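Local atomic coordinates of chintase (Rhizomucor miehei, PDB entry 5YUQ), a protein that probably hydrolyses chitin, cleaving the beta-1,4 links between N-acetylglucosamine units as a family 18 glycoside hydrolase with an active-site tunnel. Residues 236-241 with 320-326. Sequence-based numbering, arbitrary orientation.
Sequences GRVSKT and GSKVLSF
Residues 236-240 and 322-325 run antiparallel as neighbouring strands, their axes 155° apart in direction. Arg237 with Ser325 and Ser239 with Val323 are the hydrogen-bonded pairs, each closed by two N-H...O bonds; Ser239 N reaches Val323 O at 2.8 Å, within the carbonyl plane. Val238 with Leu324 and Lys240 with Lys322 are the non-hydrogen-bonded pairs between and beyond them. Here CA-H groups also point at carbonyls, Val238 CA lying 3.1 Å from Val323 O. A further backbone bond, Thr241 N to Ser321 O (2.9 Å), continues the ladder. Ser321 and Lys322 form a G1 bulge in the pairing with strand 312-317, facing Ser317.

One face carries Val238 and Leu324, whose methyls CG1 and CD1 meet at 3.8 Å; Leu324 CD1 also reaches over to the backbone N and O of Arg237. On the other face Val323 CG1 sits 3.8 Å from Ser239 CB and 3.5 Å from Thr241 CG2, the threonine and valine side chains crossing nearly at right angles. With Thr241 chi1 at 69°, OG1 turns to Ser321 OG (2.8 Å) while CG2 stays on the valine. The serine hydroxyl also lies near Thr241 O and bonds to Tyr316 OH; Thr241 OG1 has a second partner in Glu243 O. Arg237, on the face of Ser239, forms a salt bridge through NH2 with Asp182, and Ser325 OG takes Asn194 N.

Residues 236-240 are the outer end of strand 228-240, which earlier pairs with TIM-barrel strands 175-178 and 346-350; the antiparallel strands beyond are consistent with the insertion domain of many family 18 chitinases. Strand 322-325 lies between it and strand 312-317, while Trp302 of strand 302-307 touches Val238, Lys322 and Leu324, and helix 287-292 packs on Leu324 and Phe326.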
loop_
_atom_site.group_PDB
_atom_site.type_symbol
_atom_site.label_atom_id
_atom_site.label_comp_id
_atom_site.label_asym_id
_atom_site.label_seq_id
_atom_site.Cartn_x
_atom_site.Cartn_y
_atom_site.Cartn_z
ATOM N N GLY A 236 3.275 5.772 10.435
ATOM C CA GLY A 236 3.210 4.687 11.386
ATOM C C GLY A 236 1.790 4.556 11.899
ATOM O O GLY A 236 0.889 5.257 11.432
ATOM N N ARG A 237 1.584 3.659 12.853
ATOM C CA ARG A 237 0.254 3.478 13.435
ATOM C C ARG A 237 0.345 3.383 14.941
ATOM O O ARG A 237 1.267 2.760 15.473
ATOM C CB ARG A 237 -0.416 2.220 12.881
ATOM C CG ARG A 237 -1.675 1.804 13.642
ATOM C CD ARG A 237 -2.534 0.810 12.854
ATOM N NE ARG A 237 -2.983 1.402 11.597
ATOM C CZ ARG A 237 -2.382 1.215 10.433
ATOM N NH1 ARG A 237 -1.320 0.419 10.355
ATOM N NH2 ARG A 237 -2.848 1.807 9.347
ATOM N N VAL A 238 -0.600 4.015 15.633
ATOM C CA VAL A 238 -0.692 3.849 17.072
ATOM C C VAL A 238 -1.682 2.753 17.452
ATOM O O VAL A 238 -2.703 2.557 16.789
ATOM C CB VAL A 238 -1.054 5.168 17.806
ATOM C CG1 VAL A 238 0.087 6.168 17.687
ATOM C CG2 VAL A 238 -2.359 5.750 17.277
ATOM N N SER A 239 -1.334 2.009 18.494
ATOM C CA SER A 239 -2.245 1.074 19.135
ATOM C C SER A 239 -2.292 1.443 20.605
ATOM O O SER A 239 -1.388 2.099 21.125
ATOM C CB SER A 239 -1.741 -0.357 18.992
ATOM O OG SER A 239 -1.705 -0.752 17.630
ATOM N N LYS A 240 -3.344 1.018 21.285
ATOM C CA LYS A 240 -3.448 1.250 22.717
ATOM C C LYS A 240 -3.024 -0.011 23.455
ATOM O O LYS A 240 -3.668 -1.052 23.321
ATOM C CB LYS A 240 -4.886 1.584 23.092
ATOM C CG LYS A 240 -5.041 1.934 24.570
ATOM C CD LYS A 240 -6.483 2.196 24.933
ATOM C CE LYS A 240 -6.565 2.717 26.365
ATOM N NZ LYS A 240 -7.972 2.955 26.775
ATOM N N THR A 241 -1.940 0.069 24.221
ATOM C CA THR A 241 -1.505 -1.089 24.996
ATOM C C THR A 241 -2.334 -1.210 26.274
ATOM O O THR A 241 -2.815 -0.208 26.814
ATOM C CB THR A 241 -0.010 -1.027 25.344
ATOM O OG1 THR A 241 0.225 0.019 26.293
ATOM C CG2 THR A 241 0.809 -0.749 24.095
ATOM N N GLY A 320 -2.043 8.207 27.391
ATOM C CA GLY A 320 -2.885 7.505 26.440
ATOM C C GLY A 320 -2.482 6.055 26.232
ATOM O O GLY A 320 -3.151 5.331 25.489
ATOM N N SER A 321 -1.399 5.641 26.890
ATOM C CA SER A 321 -0.848 4.284 26.777
ATOM C C SER A 321 -0.764 3.827 25.325
ATOM O O SER A 321 -1.223 2.747 24.967
ATOM C CB SER A 321 -1.647 3.276 27.605
ATOM O OG SER A 321 -0.911 2.068 27.763
ATOM N N LYS A 322 -0.150 4.662 24.500
ATOM C CA LYS A 322 -0.093 4.416 23.064
ATOM C C LYS A 322 1.255 3.860 22.659
ATOM O O LYS A 322 2.290 4.381 23.062
ATOM C CB LYS A 322 -0.317 5.729 22.312
ATOM C CG LYS A 322 -1.508 6.524 22.812
ATOM C CD LYS A 322 -1.870 7.663 21.876
ATOM C CE LYS A 322 -0.883 8.805 21.939
ATOM N NZ LYS A 322 -1.512 10.074 21.464
ATOM N N VAL A 323 1.241 2.816 21.841
ATOM C CA VAL A 323 2.454 2.403 21.143
ATOM C C VAL A 323 2.358 2.813 19.680
ATOM O O VAL A 323 1.336 2.596 19.029
ATOM C CB VAL A 323 2.739 0.889 21.275
ATOM C CG1 VAL A 323 1.573 0.070 20.747
ATOM C CG2 VAL A 323 4.032 0.536 20.547
ATOM N N LEU A 324 3.409 3.459 19.189
ATOM C CA LEU A 324 3.499 3.850 17.790
ATOM C C LEU A 324 4.500 2.948 17.122
ATOM O O LEU A 324 5.667 2.931 17.507
ATOM C CB LEU A 324 3.989 5.302 17.668
ATOM C CG LEU A 324 4.361 5.803 16.266
ATOM C CD1 LEU A 324 3.135 5.914 15.398
ATOM C CD2 LEU A 324 5.087 7.150 16.359
ATOM N N SER A 325 4.051 2.185 16.127
ATOM C CA SER A 325 4.982 1.468 15.273
ATOM C C SER A 325 5.156 2.323 14.039
ATOM O O SER A 325 4.170 2.739 13.436
ATOM C CB SER A 325 4.435 0.105 14.867
ATOM O OG SER A 325 5.256 -0.435 13.834
ATOM N N PHE A 326 6.398 2.592 13.658
ATOM C CA PHE A 326 6.632 3.459 12.506
ATOM C C PHE A 326 7.841 3.050 11.690
ATOM O O PHE A 326 8.433 2.002 11.944
ATOM C CB PHE A 326 6.689 4.948 12.912
ATOM C CG PHE A 326 7.840 5.327 13.829
ATOM C CD1 PHE A 326 7.854 4.934 15.163
ATOM C CD2 PHE A 326 8.878 6.139 13.358
ATOM C CE1 PHE A 326 8.900 5.313 16.008
ATOM C CE2 PHE A 326 9.923 6.519 14.197
ATOM C CZ PHE A 326 9.935 6.112 15.521
#